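Local coordinates for protein hemin degrading factor (PDB 4IMH) that binds heme in the cytoplasm of Pseudomonas aeruginosa and probably takes part in heme transport and in delivery of heme for degradation, at residues 248-253 with 271-276. Residues are numbered along the deposited sequence; the frame is centred on the assembly and turned at random. Where two conformers were deposited one is given.
Sequences AAAESG and GPVCNL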
ATOM      1  N   ALA A 248     -12.501 -19.100  -1.999  1.00 41.07           N
ATOM      2  CA  ALA A 248     -12.163 -20.225  -2.866  1.00 48.56           C
ATOM      3  C   ALA A 248     -10.653 -20.542  -2.784  1.00 46.35           C
ATOM      4  O   ALA A 248     -10.244 -21.708  -2.705  1.00 41.69           O
ATOM      5  CB  ALA A 248     -12.578 -19.930  -4.305  1.00 51.55           C
ATOM      6  N   ALA A 249      -9.827 -19.499  -2.760  1.00 46.89           N
ATOM      7  CA  ALA A 249      -8.391 -19.685  -2.682  1.00 37.70           C
ATOM      8  C   ALA A 249      -7.979 -20.336  -1.358  1.00 42.72           C
ATOM      9  O   ALA A 249      -7.070 -21.175  -1.338  1.00 40.04           O
ATOM     10  CB  ALA A 249      -7.667 -18.329  -2.871  1.00 35.98           C
ATOM     11  N   ALA A 250      -8.657 -19.990  -0.257  1.00 39.96           N
ATOM     12  CA  ALA A 250      -8.317 -20.556   1.046  1.00 43.06           C
ATOM     13  C   ALA A 250      -8.639 -22.047   1.096  1.00 47.09           C
ATOM     14  O   ALA A 250      -7.906 -22.839   1.682  1.00 52.14           O
ATOM     15  CB  ALA A 250      -9.059 -19.827   2.160  1.00 47.01           C
ATOM     16  N   GLU A 251      -9.746 -22.414   0.473  1.00 44.10           N
ATOM     17  CA  GLU A 251     -10.174 -23.811   0.419  1.00 49.71           C
ATOM     18  C   GLU A 251      -9.153 -24.691  -0.318  1.00 47.33           C
ATOM     19  O   GLU A 251      -8.874 -25.804   0.108  1.00 55.60           O
ATOM     20  CB  GLU A 251     -11.557 -23.897  -0.226  1.00 49.48           C
ATOM     21  CG  GLU A 251     -12.187 -25.311  -0.201  1.00 61.13           C
ATOM     22  CD  GLU A 251     -11.816 -26.198  -1.404  1.00 78.56           C
ATOM     23  OE1 GLU A 251     -11.378 -25.666  -2.447  1.00 86.58           O
ATOM     24  OE2 GLU A 251     -12.004 -27.435  -1.321  1.00 86.41           O
ATOM     25  N   SER A 252      -8.568 -24.190  -1.398  1.00 55.88           N
ATOM     26  CA  SER A 252      -7.643 -25.006  -2.188  1.00 59.32           C
ATOM     27  C   SER A 252      -6.180 -24.850  -1.771  1.00 57.50           C
ATOM     28  O   SER A 252      -5.357 -25.709  -2.086  1.00 54.34           O
ATOM     29  CB  SER A 252      -7.765 -24.667  -3.667  1.00 60.10           C
ATOM     30  OG  SER A 252      -7.330 -23.345  -3.919  1.00 54.76           O
ATOM     31  N   GLY A 253      -5.855 -23.777  -1.049  1.00 46.32           N
ATOM     32  CA  GLY A 253      -4.479 -23.536  -0.641  1.00 53.41           C
ATOM     33  C   GLY A 253      -3.588 -23.019  -1.757  1.00 48.32           C
ATOM     34  O   GLY A 253      -2.366 -23.047  -1.672  1.00 50.11           O
ATOM     35  N   GLY A 271       1.769 -16.085  -1.425  1.00 33.08           N
ATOM     36  CA  GLY A 271       1.542 -17.353  -0.765  1.00 34.73           C
ATOM     37  C   GLY A 271       0.058 -17.627  -0.597  1.00 38.95           C
ATOM     38  O   GLY A 271      -0.782 -16.837  -1.042  1.00 32.20           O
ATOM     39  N   PRO A 272      -0.274 -18.765   0.040  1.00 35.91           N
ATOM     40  CA  PRO A 272      -1.678 -19.079   0.314  1.00 41.42           C
ATOM     41  C   PRO A 272      -2.268 -18.113   1.337  1.00 38.51           C
ATOM     42  O   PRO A 272      -1.548 -17.358   2.010  1.00 39.48           O
ATOM     43  CB  PRO A 272      -1.620 -20.504   0.873  1.00 50.68           C
ATOM     44  CG  PRO A 272      -0.283 -20.568   1.531  1.00 55.16           C
ATOM     45  CD  PRO A 272       0.639 -19.697   0.720  1.00 41.33           C
ATOM     46  N   VAL A 273      -3.585 -18.075   1.399  1.00 36.58           N
ATOM     47  CA  VAL A 273      -4.284 -17.400   2.484  1.00 36.25           C
ATOM     48  C   VAL A 273      -5.096 -18.504   3.136  1.00 42.22           C
ATOM     49  O   VAL A 273      -5.479 -19.452   2.462  1.00 38.74           O
ATOM     50  CB  VAL A 273      -5.179 -16.263   2.009  1.00 29.74           C
ATOM     51  CG1 VAL A 273      -4.370 -15.095   1.570  1.00 32.77           C
ATOM     52  CG2 VAL A 273      -6.143 -16.761   0.864  1.00 38.73           C
ATOM     53  N   CYS A 274      -5.323 -18.408   4.441  1.00 43.77           N
ATOM     54  CA  CYS A 274      -5.916 -19.510   5.171  1.00 48.13           C
ATOM     55  C   CYS A 274      -7.156 -19.094   5.947  1.00 46.37           C
ATOM     56  O   CYS A 274      -8.228 -19.628   5.705  1.00 43.85           O
ATOM     57  CB  CYS A 274      -4.887 -20.128   6.121  1.00 52.17           C
ATOM     58  SG  CYS A 274      -3.464 -20.877   5.261  1.00 76.95           S
ATOM     59  N   ASN A 275      -7.002 -18.149   6.867  0.56 40.78           N
ATOM     60  CA  ASN A 275      -8.078 -17.802   7.796  0.56 38.93           C
ATOM     61  C   ASN A 275      -8.758 -16.494   7.415  0.56 39.17           C
ATOM     62  O   ASN A 275      -8.149 -15.418   7.441  0.56 43.86           O
ATOM     63  CB  ASN A 275      -7.535 -17.765   9.214  0.56 42.22           C
ATOM     64  CG  ASN A 275      -6.811 -19.063   9.583  0.56 45.11           C
ATOM     65  OD1 ASN A 275      -7.428 -20.122   9.681  0.56 50.06           O
ATOM     66  ND2 ASN A 275      -5.487 -18.981   9.765  0.56 40.44           N
ATOM     67  N   LEU A 276     -10.013 -16.618   6.996  1.00 34.03           N
ATOM     68  CA  LEU A 276     -10.810 -15.490   6.509  1.00 33.01           C
ATOM     69  C   LEU A 276     -11.951 -15.162   7.466  1.00 36.64           C
ATOM     70  O   LEU A 276     -12.517 -16.048   8.085  1.00 38.70           O
ATOM     71  CB  LEU A 276     -11.389 -15.829   5.148  1.00 38.88           C
ATOM     72  CG  LEU A 276     -10.384 -16.369   4.137  1.00 40.32           C
ATOM     73  CD1 LEU A 276     -11.119 -16.719   2.867  1.00 46.43           C
ATOM     74  CD2 LEU A 276      -9.305 -15.368   3.878  1.00 34.06           C
TER
HETATM   75  O   HOH W   1      -4.735 -19.867  -0.681  1.00 37.88           O
HETATM   76  O   HOH W   2      -5.256 -22.289   2.304  1.00 44.26           O
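Ala250, on the last turn of helix 241-252, presses its CB into the bend of the loop 271-276 that links strand 265-271 to strand 276-279. The methyl touches the oxygens of two successive loop carbonyls, Val273 O and Cys274 O, each at 3.6 Å, while the backbone beside it makes a CA-H...O contact, Ala250 CA to Val273 O at 3.4 Å with 148° at the hydrogen. Leu276, which opens strand 276-279, brings in one branch, CD1 lying 3.8 Å from Ala250 CB; a chi1 of -50° turns CG away from its own carbonyl, and this sets the branch against the Ala250 methyl. On the inner side the packing is hydrophobic but less close, as Val273 CG2 lies 4.3 Å from Ala249 CB. Val285 of strand 282-286 touches both Val273 and Leu276, and Leu347 of helix 342-349 packs on Ala248 and Ala249. Toward the end of the helix the two backbones are joined through solvent. One water donates to Ala249 O and accepts from Val273 N at 3.0 Å; a second donates to both Ala250 O and Val273 O, 2.9 Å from the latter. Gly253, which leaves the helix with positive phi, and the exposed Pro272 meet loosely on this more open side, Gly253 O lying 3.7 Å from Pro272 CB. Beyond the contact, the Asp287 carboxylate accepts hydrogen bonds from the backbone N of Cys274 and Asn275, holding the turn from its other side. The helix and the strand connection thus meet within the C-terminal HemS/ChuX-type region, away from the heme-binding residues. No direct hydrogen bond crosses the contact: the short Ala250 side chain lets the helix come close to the loop backbone, and water links the carbonyls at the helix end to the loop.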